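Local atomic coordinates of uncharacterized protein (PDB entry 3R6A), a protein that is of unknown function but belongs to the glyoxalase/bleomycin resistance protein/dioxygenase superfamily and has a second copy of itself as its partner in the assembly. Residues Glu22-Leu27 and Ile51-Gly56; Met34-Pro39 and Val43-Ile48; Phe71-Asp74 and Lys78-Thr81; Val105-Ser108 and Glu114-Glu117. All coordinates share one frame; numbering follows the deposited sequence.

Interaction 1. Residues Glu22-Leu27 and Ile51-Gly56; sequences EFYEEL and ILLIAG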
loop_
_atom_site.group_PDB
_atom_site.type_symbol
_atom_site.label_atom_id
_atom_site.label_comp_id
_atom_site.label_asym_id
_atom_site.label_seq_id
_atom_site.Cartn_x
_atom_site.Cartn_y
_atom_site.Cartn_z
ATOM N N GLU B 22 -16.885 -6.306 -5.038
ATOM C CA GLU B 22 -17.533 -7.520 -4.566
ATOM C C GLU B 22 -16.470 -8.498 -4.081
ATOM O O GLU B 22 -16.611 -9.099 -3.014
ATOM C CB GLU B 22 -18.359 -8.156 -5.687
ATOM C CG GLU B 22 -18.997 -9.495 -5.325
ATOM C CD GLU B 22 -19.943 -9.410 -4.137
ATOM O OE1 GLU B 22 -19.462 -9.225 -2.997
ATOM O OE2 GLU B 22 -21.172 -9.529 -4.344
ATOM N N PHE B 23 -15.401 -8.642 -4.859
ATOM C CA PHE B 23 -14.319 -9.545 -4.496
ATOM C C PHE B 23 -13.662 -9.142 -3.182
ATOM O O PHE B 23 -13.499 -9.970 -2.285
ATOM C CB PHE B 23 -13.256 -9.586 -5.597
ATOM C CG PHE B 23 -12.033 -10.376 -5.220
ATOM C CD1 PHE B 23 -12.073 -11.767 -5.154
ATOM C CD2 PHE B 23 -10.847 -9.726 -4.895
ATOM C CE1 PHE B 23 -10.954 -12.497 -4.768
ATOM C CE2 PHE B 23 -9.719 -10.450 -4.506
ATOM C CZ PHE B 23 -9.771 -11.836 -4.442
ATOM N N TYR B 24 -13.278 -7.874 -3.061
ATOM C CA TYR B 24 -12.630 -7.436 -1.829
ATOM C C TYR B 24 -13.538 -7.469 -0.610
ATOM O O TYR B 24 -13.065 -7.686 0.503
ATOM C CB TYR B 24 -12.011 -6.046 -2.019
ATOM C CG TYR B 24 -10.834 -6.108 -2.961
ATOM C CD1 TYR B 24 -9.646 -6.740 -2.580
ATOM C CD2 TYR B 24 -10.943 -5.651 -4.271
ATOM C CE1 TYR B 24 -8.607 -6.925 -3.488
ATOM C CE2 TYR B 24 -9.915 -5.832 -5.184
ATOM C CZ TYR B 24 -8.753 -6.474 -4.791
ATOM O OH TYR B 24 -7.760 -6.699 -5.714
ATOM N N GLU B 25 -14.840 -7.270 -0.805
ATOM C CA GLU B 25 -15.757 -7.316 0.333
ATOM C C GLU B 25 -15.771 -8.742 0.872
ATOM O O GLU B 25 -15.866 -8.968 2.079
ATOM C CB GLU B 25 -17.160 -6.870 -0.099
ATOM C CG GLU B 25 -17.181 -5.405 -0.535
ATOM C CD GLU B 25 -18.488 -4.968 -1.164
ATOM O OE1 GLU B 25 -19.191 -5.822 -1.740
ATOM O OE2 GLU B 25 -18.793 -3.758 -1.099
ATOM N N GLU B 26 -15.645 -9.703 -0.034
ATOM C CA GLU B 26 -15.628 -11.109 0.345
ATOM C C GLU B 26 -14.285 -11.482 0.972
ATOM O O GLU B 26 -14.232 -12.084 2.048
ATOM C CB GLU B 26 -15.880 -11.980 -0.885
ATOM C CG GLU B 26 -17.249 -11.772 -1.514
ATOM C CD GLU B 26 -18.349 -12.499 -0.769
ATOM O OE1 GLU B 26 -18.463 -12.320 0.463
ATOM O OE2 GLU B 26 -19.105 -13.251 -1.422
ATOM N N LEU B 27 -13.200 -11.123 0.291
ATOM C CA LEU B 27 -11.852 -11.428 0.772
ATOM C C LEU B 27 -11.580 -10.831 2.153
ATOM O O LEU B 27 -11.030 -11.497 3.035
ATOM C CB LEU B 27 -10.813 -10.895 -0.214
ATOM C CG LEU B 27 -9.348 -11.106 0.171
ATOM C CD1 LEU B 27 -8.980 -12.578 0.027
ATOM C CD2 LEU B 27 -8.464 -10.235 -0.713
ATOM N N ILE B 51 -7.473 -0.423 2.034
ATOM C CA ILE B 51 -7.136 -0.487 0.622
ATOM C C ILE B 51 -7.894 0.587 -0.148
ATOM O O ILE B 51 -9.092 0.753 0.035
ATOM C CB ILE B 51 -7.523 -1.844 0.016
ATOM C CG1 ILE B 51 -6.670 -2.952 0.632
ATOM C CG2 ILE B 51 -7.333 -1.815 -1.497
ATOM C CD1 ILE B 51 -7.040 -4.324 0.153
ATOM N N LEU B 52 -7.184 1.313 -1.005
ATOM C CA LEU B 52 -7.804 2.329 -1.837
ATOM C C LEU B 52 -7.872 1.721 -3.224
ATOM O O LEU B 52 -6.836 1.391 -3.808
ATOM C CB LEU B 52 -6.958 3.609 -1.897
ATOM C CG LEU B 52 -6.991 4.587 -0.722
ATOM C CD1 LEU B 52 -6.030 5.743 -0.998
ATOM C CD2 LEU B 52 -8.406 5.118 -0.535
ATOM N N LEU B 53 -9.087 1.543 -3.736
ATOM C CA LEU B 53 -9.287 0.996 -5.071
ATOM C C LEU B 53 -9.492 2.158 -6.037
ATOM O O LEU B 53 -10.426 2.950 -5.880
ATOM C CB LEU B 53 -10.515 0.081 -5.105
ATOM C CG LEU B 53 -10.418 -1.274 -4.413
ATOM C CD1 LEU B 53 -11.785 -1.960 -4.454
ATOM C CD2 LEU B 53 -9.367 -2.141 -5.109
ATOM N N ILE B 54 -8.607 2.260 -7.025
ATOM C CA ILE B 54 -8.670 3.317 -8.028
ATOM C C ILE B 54 -9.027 2.647 -9.352
ATOM O O ILE B 54 -8.280 1.798 -9.837
ATOM C CB ILE B 54 -7.303 4.019 -8.140
ATOM C CG1 ILE B 54 -6.886 4.528 -6.756
ATOM C CG2 ILE B 54 -7.377 5.166 -9.143
ATOM C CD1 ILE B 54 -5.487 5.085 -6.700
ATOM N N ALA B 55 -10.172 3.021 -9.925
ATOM C CA ALA B 55 -10.635 2.413 -11.168
ATOM C C ALA B 55 -10.697 3.371 -12.347
ATOM O O ALA B 55 -11.038 4.542 -12.197
ATOM C CB ALA B 55 -12.010 1.779 -10.949
ATOM N N GLY B 56 -10.370 2.851 -13.524
ATOM C CA GLY B 56 -10.392 3.653 -14.733
ATOM C C GLY B 56 -9.651 2.942 -15.850
ATOM O O GLY B 56 -9.112 1.854 -15.648
#

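Interaction 2. Residues Met34-Pro39 and Val43-Ile48; sequences MRFEIP and VELAQI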
loop_
_atom_site.group_PDB
_atom_site.type_symbol
_atom_site.label_atom_id
_atom_site.label_comp_id
_atom_site.label_asym_id
_atom_site.label_seq_id
_atom_site.Cartn_x
_atom_site.Cartn_y
_atom_site.Cartn_z
HETATM N N MSE B 34 -16.282 2.619 1.137
HETATM C CA MSE B 34 -16.555 4.039 1.004
HETATM C C MSE B 34 -16.269 4.506 -0.417
HETATM O O MSE B 34 -15.374 3.990 -1.085
HETATM C CB MSE B 34 -15.690 4.849 1.978
HETATM C CG MSE B 34 -15.877 4.506 3.447
HETATM SE SE MSE B 34 -17.698 4.732 4.062
HETATM C CE MSE B 34 -18.229 2.880 4.033
ATOM N N ARG B 35 -17.054 5.472 -0.880
ATOM C CA ARG B 35 -16.848 6.058 -2.197
ATOM C C ARG B 35 -16.601 7.531 -1.918
ATOM O O ARG B 35 -17.299 8.146 -1.103
ATOM C CB ARG B 35 -18.077 5.867 -3.089
ATOM C CG ARG B 35 -18.320 4.414 -3.461
ATOM C CD ARG B 35 -17.364 3.918 -4.553
ATOM N NE ARG B 35 -17.785 4.387 -5.873
ATOM C CZ ARG B 35 -17.264 5.434 -6.504
ATOM N NH1 ARG B 35 -16.284 6.127 -5.947
ATOM N NH2 ARG B 35 -17.747 5.806 -7.681
ATOM N N PHE B 36 -15.603 8.093 -2.591
ATOM C CA PHE B 36 -15.239 9.484 -2.376
ATOM C C PHE B 36 -15.475 10.367 -3.581
ATOM O O PHE B 36 -15.405 9.918 -4.719
ATOM C CB PHE B 36 -13.763 9.581 -1.988
ATOM C CG PHE B 36 -13.414 8.827 -0.740
ATOM C CD1 PHE B 36 -13.848 9.273 0.501
ATOM C CD2 PHE B 36 -12.655 7.665 -0.806
ATOM C CE1 PHE B 36 -13.531 8.571 1.663
ATOM C CE2 PHE B 36 -12.333 6.957 0.351
ATOM C CZ PHE B 36 -12.772 7.412 1.585
ATOM N N GLU B 37 -15.762 11.632 -3.304
ATOM C CA GLU B 37 -15.968 12.622 -4.341
ATOM C C GLU B 37 -14.555 13.112 -4.657
ATOM O O GLU B 37 -13.834 13.543 -3.759
ATOM C CB GLU B 37 -16.810 13.780 -3.800
ATOM C CG GLU B 37 -17.210 14.799 -4.858
ATOM C CD GLU B 37 -17.871 16.027 -4.268
ATOM O OE1 GLU B 37 -18.342 15.966 -3.112
ATOM O OE2 GLU B 37 -17.935 17.057 -4.969
ATOM N N ILE B 38 -14.149 13.024 -5.917
ATOM C CA ILE B 38 -12.812 13.474 -6.291
ATOM C C ILE B 38 -12.841 14.371 -7.524
ATOM O O ILE B 38 -13.801 14.356 -8.295
ATOM C CB ILE B 38 -11.866 12.287 -6.568
ATOM C CG1 ILE B 38 -12.420 11.425 -7.704
ATOM C CG2 ILE B 38 -11.684 11.466 -5.298
ATOM C CD1 ILE B 38 -11.456 10.354 -8.188
ATOM N N PRO B 39 -11.780 15.165 -7.724
ATOM C CA PRO B 39 -11.686 16.077 -8.868
ATOM C C PRO B 39 -11.368 15.427 -10.217
ATOM O O PRO B 39 -11.877 15.869 -11.249
ATOM C CB PRO B 39 -10.603 17.059 -8.429
ATOM C CG PRO B 39 -9.682 16.186 -7.642
ATOM C CD PRO B 39 -10.646 15.364 -6.802
ATOM N N VAL B 43 -11.931 8.570 -13.398
ATOM C CA VAL B 43 -11.338 7.760 -12.343
ATOM C C VAL B 43 -12.310 7.719 -11.174
ATOM O O VAL B 43 -12.890 8.741 -10.810
ATOM C CB VAL B 43 -9.990 8.350 -11.865
ATOM C CG1 VAL B 43 -9.447 7.539 -10.706
ATOM C CG2 VAL B 43 -8.988 8.349 -13.010
ATOM N N GLU B 44 -12.503 6.529 -10.612
ATOM C CA GLU B 44 -13.400 6.346 -9.475
ATOM C C GLU B 44 -12.562 5.854 -8.299
ATOM O O GLU B 44 -11.681 5.008 -8.472
ATOM C CB GLU B 44 -14.479 5.306 -9.787
ATOM C CG GLU B 44 -15.409 5.630 -10.961
ATOM C CD GLU B 44 -16.208 6.908 -10.770
ATOM O OE1 GLU B 44 -16.581 7.225 -9.620
ATOM O OE2 GLU B 44 -16.481 7.592 -11.783
ATOM N N LEU B 45 -12.849 6.372 -7.112
ATOM C CA LEU B 45 -12.106 5.998 -5.915
ATOM C C LEU B 45 -12.986 5.357 -4.845
ATOM O O LEU B 45 -14.034 5.892 -4.495
ATOM C CB LEU B 45 -11.436 7.237 -5.321
ATOM C CG LEU B 45 -10.535 7.016 -4.105
ATOM C CD1 LEU B 45 -9.305 6.228 -4.535
ATOM C CD2 LEU B 45 -10.125 8.351 -3.507
ATOM N N ALA B 46 -12.546 4.215 -4.327
ATOM C CA ALA B 46 -13.276 3.526 -3.267
ATOM C C ALA B 46 -12.289 3.074 -2.199
ATOM O O ALA B 46 -11.106 2.874 -2.482
ATOM C CB ALA B 46 -14.011 2.315 -3.829
ATOM N N GLN B 47 -12.759 2.935 -0.965
ATOM C CA GLN B 47 -11.887 2.447 0.095
ATOM C C GLN B 47 -12.569 1.302 0.812
ATOM O O GLN B 47 -13.730 1.412 1.204
ATOM C CB GLN B 47 -11.553 3.535 1.121
ATOM C CG GLN B 47 -10.547 3.041 2.180
ATOM C CD GLN B 47 -10.248 4.067 3.258
ATOM O OE1 GLN B 47 -10.260 5.266 3.006
ATOM N NE2 GLN B 47 -9.959 3.590 4.468
ATOM N N ILE B 48 -11.854 0.193 0.961
ATOM C CA ILE B 48 -12.374 -0.964 1.677
ATOM C C ILE B 48 -11.238 -1.360 2.615
ATOM O O ILE B 48 -10.110 -1.583 2.167
ATOM C CB ILE B 48 -12.750 -2.100 0.704
ATOM C CG1 ILE B 48 -13.283 -3.297 1.494
ATOM C CG2 ILE B 48 -11.564 -2.467 -0.163
ATOM C CD1 ILE B 48 -14.064 -4.275 0.652
HETATM O O HOH W 1 -14.713 8.484 -6.937
#

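Interaction 3. Residues Phe71-Asp74 and Lys78-Thr81; sequences FLVD and KFKT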
loop_
_atom_site.group_PDB
_atom_site.type_symbol
_atom_site.label_atom_id
_atom_site.label_comp_id
_atom_site.label_asym_id
_atom_site.label_seq_id
_atom_site.Cartn_x
_atom_site.Cartn_y
_atom_site.Cartn_z
ATOM N N PHE B 71 -1.014 8.341 2.644
ATOM C CA PHE B 71 -0.952 8.498 4.089
ATOM C C PHE B 71 -2.043 9.457 4.523
ATOM O O PHE B 71 -2.035 10.620 4.126
ATOM C CB PHE B 71 0.386 9.101 4.539
ATOM C CG PHE B 71 1.582 8.203 4.362
ATOM C CD1 PHE B 71 1.470 6.938 3.794
ATOM C CD2 PHE B 71 2.842 8.647 4.766
ATOM C CE1 PHE B 71 2.595 6.131 3.628
ATOM C CE2 PHE B 71 3.970 7.848 4.604
ATOM C CZ PHE B 71 3.844 6.586 4.035
ATOM N N LEU B 72 -2.988 8.969 5.322
ATOM C CA LEU B 72 -4.043 9.826 5.857
ATOM C C LEU B 72 -3.415 10.417 7.118
ATOM O O LEU B 72 -2.956 9.677 7.993
ATOM C CB LEU B 72 -5.282 8.992 6.205
ATOM C CG LEU B 72 -6.477 9.687 6.862
ATOM C CD1 LEU B 72 -6.973 10.849 6.003
ATOM C CD2 LEU B 72 -7.584 8.662 7.058
ATOM N N VAL B 73 -3.372 11.744 7.204
ATOM C CA VAL B 73 -2.750 12.409 8.342
ATOM C C VAL B 73 -3.657 13.419 9.032
ATOM O O VAL B 73 -4.671 13.841 8.480
ATOM C CB VAL B 73 -1.446 13.134 7.905
ATOM C CG1 VAL B 73 -0.511 12.148 7.224
ATOM C CG2 VAL B 73 -1.772 14.275 6.947
ATOM N N ASP B 74 -3.273 13.812 10.242
ATOM C CA ASP B 74 -4.054 14.774 11.008
ATOM C C ASP B 74 -3.844 16.198 10.494
ATOM O O ASP B 74 -4.785 16.991 10.443
ATOM C CB ASP B 74 -3.672 14.687 12.489
ATOM C CG ASP B 74 -2.263 15.180 12.762
ATOM O OD1 ASP B 74 -1.380 14.989 11.899
ATOM O OD2 ASP B 74 -2.033 15.748 13.851
ATOM N N LYS B 78 1.895 20.314 9.117
ATOM C CA LYS B 78 2.955 19.815 9.986
ATOM C C LYS B 78 3.891 18.888 9.213
ATOM O O LYS B 78 5.115 18.966 9.346
ATOM C CB LYS B 78 2.354 19.070 11.181
ATOM C CG LYS B 78 2.556 19.778 12.519
ATOM C CD LYS B 78 1.957 21.174 12.523
ATOM C CE LYS B 78 0.436 21.143 12.482
ATOM N NZ LYS B 78 -0.148 22.517 12.502
ATOM N N PHE B 79 3.308 18.013 8.400
ATOM C CA PHE B 79 4.095 17.078 7.599
ATOM C C PHE B 79 4.861 17.792 6.495
ATOM O O PHE B 79 5.995 17.437 6.191
ATOM C CB PHE B 79 3.187 15.999 6.995
ATOM C CG PHE B 79 2.885 14.871 7.939
ATOM C CD1 PHE B 79 3.788 13.825 8.098
ATOM C CD2 PHE B 79 1.723 14.876 8.706
ATOM C CE1 PHE B 79 3.545 12.798 9.008
ATOM C CE2 PHE B 79 1.467 13.852 9.622
ATOM C CZ PHE B 79 2.380 12.812 9.773
ATOM N N LYS B 80 4.242 18.805 5.899
ATOM C CA LYS B 80 4.890 19.557 4.834
ATOM C C LYS B 80 6.200 20.142 5.347
ATOM O O LYS B 80 7.236 20.040 4.690
ATOM C CB LYS B 80 3.969 20.678 4.343
ATOM C CG LYS B 80 4.516 21.477 3.171
ATOM C CD LYS B 80 3.464 22.454 2.655
ATOM C CE LYS B 80 3.986 23.275 1.485
ATOM N NZ LYS B 80 5.107 24.167 1.885
ATOM N N THR B 81 6.146 20.745 6.530
ATOM C CA THR B 81 7.323 21.347 7.140
ATOM C C THR B 81 8.401 20.295 7.380
ATOM O O THR B 81 9.543 20.460 6.964
ATOM C CB THR B 81 6.964 22.020 8.478
ATOM O OG1 THR B 81 5.965 23.023 8.250
ATOM C CG2 THR B 81 8.201 22.674 9.103
#

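Interaction 4. Residues Val105-Ser108 and Glu114-Glu117; sequences VRHS and EYVE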
loop_
_atom_site.group_PDB
_atom_site.type_symbol
_atom_site.label_atom_id
_atom_site.label_comp_id
_atom_site.label_asym_id
_atom_site.label_seq_id
_atom_site.Cartn_x
_atom_site.Cartn_y
_atom_site.Cartn_z
ATOM N N VAL B 105 4.061 14.026 -2.555
ATOM C CA VAL B 105 5.439 14.298 -2.191
ATOM C C VAL B 105 6.428 13.257 -2.675
ATOM O O VAL B 105 6.137 12.068 -2.662
ATOM C CB VAL B 105 5.556 14.369 -0.650
ATOM C CG1 VAL B 105 6.998 14.627 -0.230
ATOM C CG2 VAL B 105 4.626 15.444 -0.109
ATOM N N ARG B 106 7.603 13.715 -3.102
ATOM C CA ARG B 106 8.652 12.796 -3.513
ATOM C C ARG B 106 9.669 12.786 -2.382
ATOM O O ARG B 106 10.359 13.779 -2.143
ATOM C CB ARG B 106 9.340 13.246 -4.812
ATOM C CG ARG B 106 10.455 12.288 -5.259
ATOM C CD ARG B 106 11.158 12.779 -6.525
ATOM N NE ARG B 106 12.120 11.804 -7.051
ATOM C CZ ARG B 106 13.339 11.595 -6.562
ATOM N NH1 ARG B 106 13.781 12.289 -5.523
ATOM N NH2 ARG B 106 14.121 10.678 -7.114
ATOM N N HIS B 107 9.745 11.668 -1.670
ATOM C CA HIS B 107 10.697 11.528 -0.580
ATOM C C HIS B 107 12.103 11.473 -1.176
ATOM O O HIS B 107 12.273 11.126 -2.341
ATOM C CB HIS B 107 10.426 10.238 0.194
ATOM C CG HIS B 107 9.159 10.261 0.992
ATOM N ND1 HIS B 107 8.661 9.142 1.625
ATOM C CD2 HIS B 107 8.303 11.270 1.285
ATOM C CE1 HIS B 107 7.554 9.460 2.273
ATOM N NE2 HIS B 107 7.313 10.746 2.082
ATOM N N SER B 108 13.099 11.808 -0.366
ATOM C CA SER B 108 14.490 11.786 -0.808
ATOM C C SER B 108 14.862 10.440 -1.430
ATOM O O SER B 108 15.612 10.384 -2.408
ATOM C CB SER B 108 15.420 12.076 0.374
ATOM O OG SER B 108 16.775 12.062 -0.034
ATOM N N GLU B 114 1.170 10.140 -1.426
ATOM C CA GLU B 114 0.089 11.113 -1.394
ATOM C C GLU B 114 -0.311 11.290 0.067
ATOM O O GLU B 114 -0.627 10.315 0.750
ATOM C CB GLU B 114 -1.122 10.628 -2.192
ATOM C CG GLU B 114 -2.327 11.536 -2.038
ATOM C CD GLU B 114 -3.573 10.971 -2.683
ATOM O OE1 GLU B 114 -3.785 9.743 -2.584
ATOM O OE2 GLU B 114 -4.342 11.760 -3.276
ATOM N N TYR B 115 -0.258 12.526 0.550
ATOM C CA TYR B 115 -0.647 12.832 1.925
ATOM C C TYR B 115 -2.037 13.454 1.872
ATOM O O TYR B 115 -2.275 14.410 1.131
ATOM C CB TYR B 115 0.341 13.816 2.556
ATOM C CG TYR B 115 1.670 13.193 2.906
ATOM C CD1 TYR B 115 1.974 12.845 4.222
ATOM C CD2 TYR B 115 2.629 12.948 1.921
ATOM C CE1 TYR B 115 3.199 12.276 4.552
ATOM C CE2 TYR B 115 3.857 12.375 2.242
ATOM C CZ TYR B 115 4.136 12.046 3.561
ATOM O OH TYR B 115 5.365 11.523 3.898
ATOM N N VAL B 116 -2.958 12.914 2.662
ATOM C CA VAL B 116 -4.323 13.417 2.660
ATOM C C VAL B 116 -4.796 13.810 4.048
ATOM O O VAL B 116 -4.477 13.150 5.034
ATOM C CB VAL B 116 -5.288 12.353 2.100
ATOM C CG1 VAL B 116 -6.709 12.898 2.070
ATOM C CG2 VAL B 116 -4.842 11.931 0.710
ATOM N N GLU B 117 -5.563 14.892 4.110
ATOM C CA GLU B 117 -6.123 15.380 5.359
ATOM C C GLU B 117 -7.626 15.466 5.123
ATOM O O GLU B 117 -8.071 16.142 4.201
ATOM C CB GLU B 117 -5.569 16.768 5.683
ATOM C CG GLU B 117 -6.018 17.326 7.024
ATOM C CD GLU B 117 -5.564 18.759 7.233
ATOM O OE1 GLU B 117 -4.340 19.005 7.251
ATOM O OE2 GLU B 117 -6.437 19.643 7.373
#

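Interaction 1. Residues Glu22-Leu27 and Ile51-Gly56
Tyr-24, on helix 17-27, lays its ring against Leu-53 and Ile-51 of strand 51-55, and these three buried side chains carry the whole contact. The helix packs here on the sheet of the first beta-alpha-beta-beta-beta unit (strand 5-14, helix 17-27, strands 34-35, 44-48 and 51-55), as in the glyoxalase/bleomycin resistance fold. The ring and the isobutyl group of Leu-53 cross obliquely. The two leucine methyls are shared out along one edge of the ring: CD1 of Leu-53 lies 3.8 Å from CD2 of Tyr-24, while CD2 of Leu-53 reaches CE2 of Tyr-24 at 3.7 Å. Ile-51 comes more loosely from the same side of the ring plane, toward its other edge, with CD1 4.5 Å from CD1 of Tyr-24. Both approaches are slanted to the ring. With CG of Tyr-24 anti to the carbonyl carbon (chi1 -69°), the ring leaves the helix toward the strand. Over the other face, CD2 of Phe-23 sits 3.7 Å above the centre of the Tyr-24 ring. Ile-48 and Leu-12 also touch Tyr-24, and Leu-17 and Leu-21 touch Leu-53.

The phenol oxygen takes no part in this packing. It is hydrogen-bonded to OD2 of Asp-109 and ND1 of His-107 of the second subunit. The chemistry is therefore split along a single side chain. Its carbons bind helix to sheet by burial of apolar surface, with no hydrogen bond between the two segments, whereas its polar tip is held across the dimer interface, making the helix-sheet contact part of the subunit boundary.

Interaction 2. Residues Met34-Pro39 and Val43-Ile48
Met-34 and Gln-47 open the beta hairpin formed by strands 34-35 and 44-48, at the edge of the mixed sheet. They are an antiparallel hydrogen-bonded pair: N of Met-34 gives to O of Gln-47 at 2.8 Å, nearly straight, and N of Gln-47 returns to O of Met-34. Met-34 is present as selenomethionine, and its bent chain leads away from the partner strand. Beyond the non-hydrogen-bonded pair Arg-35 and Ala-46 the ladder relaxes, and N of Phe-36 makes only a weak bond to O of Leu-45.

The close side-chain packing is mostly apolar. The Phe-36 ring turns an edge to Gln-47, whose CB is 3.6 Å from CE2 of Phe-36; the amide of Gln-47 is tilted 40° from the ring and donates from NE2 to O of Ser-49. CD2 of Leu-45 fills the angle between Phe-36 and Ile-38, lying 3.8 Å from CD2 of Phe-36 and 3.9 Å from CG2 of Ile-38.

On the face that carries Arg-35 and Ala-46 the contact is more exposed and polar. The arginine is bent at chi2 and chi3, folding back so that CD rests 3.8 Å from CB of Ala-46. NH2 forms a salt bridge with OE1 of the exposed Glu-44, on its anti side but 34° out of the carboxylate plane, with OE1 itself tilted somewhat from the guanidinium plane. NH1 adds a weak, bent bond to O of Leu-45. Where the strands diverge, a water bridges them: it accepts from NH1 of Arg-35 and from N of Leu-45, the latter at 2.8 Å, and donates to O of Phe-36 at 2.7 Å.

Interaction 3. Residues Phe71-Asp74 and Lys78-Thr81
The Phe-79 ring has Val-73 over one face and Asp-74 at its edge. CG1 of Val-73 lies 3.5 Å above the ring plane, displaced toward the rim, and makes a CH-pi contact 3.9 Å from the centroid of Phe-79. CB of Val-73 presses on the same part of the ring, 3.5 Å from CE2 of Phe-79. The valine rotation explains the fit: CG1 is anti to the carbonyl carbon (chi1 -55°), which turns this methyl over the aromatic face. Near the plane of the ring, OD1 of Asp-74 stands 3.8 Å from CE2 of Phe-79, with the carboxylate almost perpendicular to the ring (87°). That oxygen is not left to the aromatic edge, for it accepts a hydrogen bond from N of Lys-4.

Ile-5, Met-3 and Met-103 also touch the Phe-79 side chain, and Leu-27 of the second subunit packs on it. The aromatic thus joins strand 69-73 to helix 76-84, which follow each other through a short connection, a beta-alpha unit whose helix covers the mixed sheet, as in the beta-alpha-beta-beta-beta architecture of the glyoxalase/bleomycin resistance fold.

Interaction 4. Residues Val105-Ser108 and Glu114-Glu117
Tyr-115 reaches across the beta hairpin of strands 100-106 and 112-118 to Val-105 and to His-107 in the loop after strand 100-106. Its CB points toward segment 105-108, and CG, anti to the carbonyl carbon (chi1 -74°), directs the ring along that line. The first contact is at CD2, which lies 3.8 Å from CG2 of Val-105. Next along the same flank, CE2 of Tyr-115 is 3.9 Å from CB of Val-105, so the valine meets the ring obliquely through both its branch point and one methyl. CZ of Tyr-115 comes to 3.7 Å from NE2 of His-107. At the tip, OH of Tyr-115 and NE2 of His-107 form a hydrogen bond of 2.8 Å, moderately bent at 147°, and either may be the donor. The two rings address each other through their edges, NE2 lying near the plane of the phenol and OH near that of the imidazole. ND1 of His-107 is hydrogen-bonded to OH of Tyr-24 of the second subunit.

A bound acetate ion lies about 4 Å from the side chain of His-107. Helix 76-84 borders the apolar part, with Leu-83 touching Val-105, His-107 and Tyr-115, and Leu-76 touching Tyr-115. Phe-71 of strand 69-73 meets the tyrosine ring edge-to-face, Met-103 of strand 100-106 packs on it, and Leu-27 of the second subunit, from helix 17-27, touches both His-107 and Tyr-115.

All four contacts belong to one mixed sheet, but they sample different parts of it. Interactions 1, 3 and 4 are buried and touch the second subunit; interaction 2 is the partly exposed edge hairpin, untouched by another chain and the one with a salt bridge and a bridging water. Strands 44-48 and 51-55 are neighbours, so interactions 1 and 2 share a backbone ladder, including N of Leu-53 to O of Ala-46. Interactions 3 and 4 are likewise joined through strands 69-73 and 112-118, on the far side of the chain's centre. Helix-on-sheet contacts 1 and 3 are mainly apolar and have no hydrogen bond between their segments, whereas interaction 4 adds a buried polar pair.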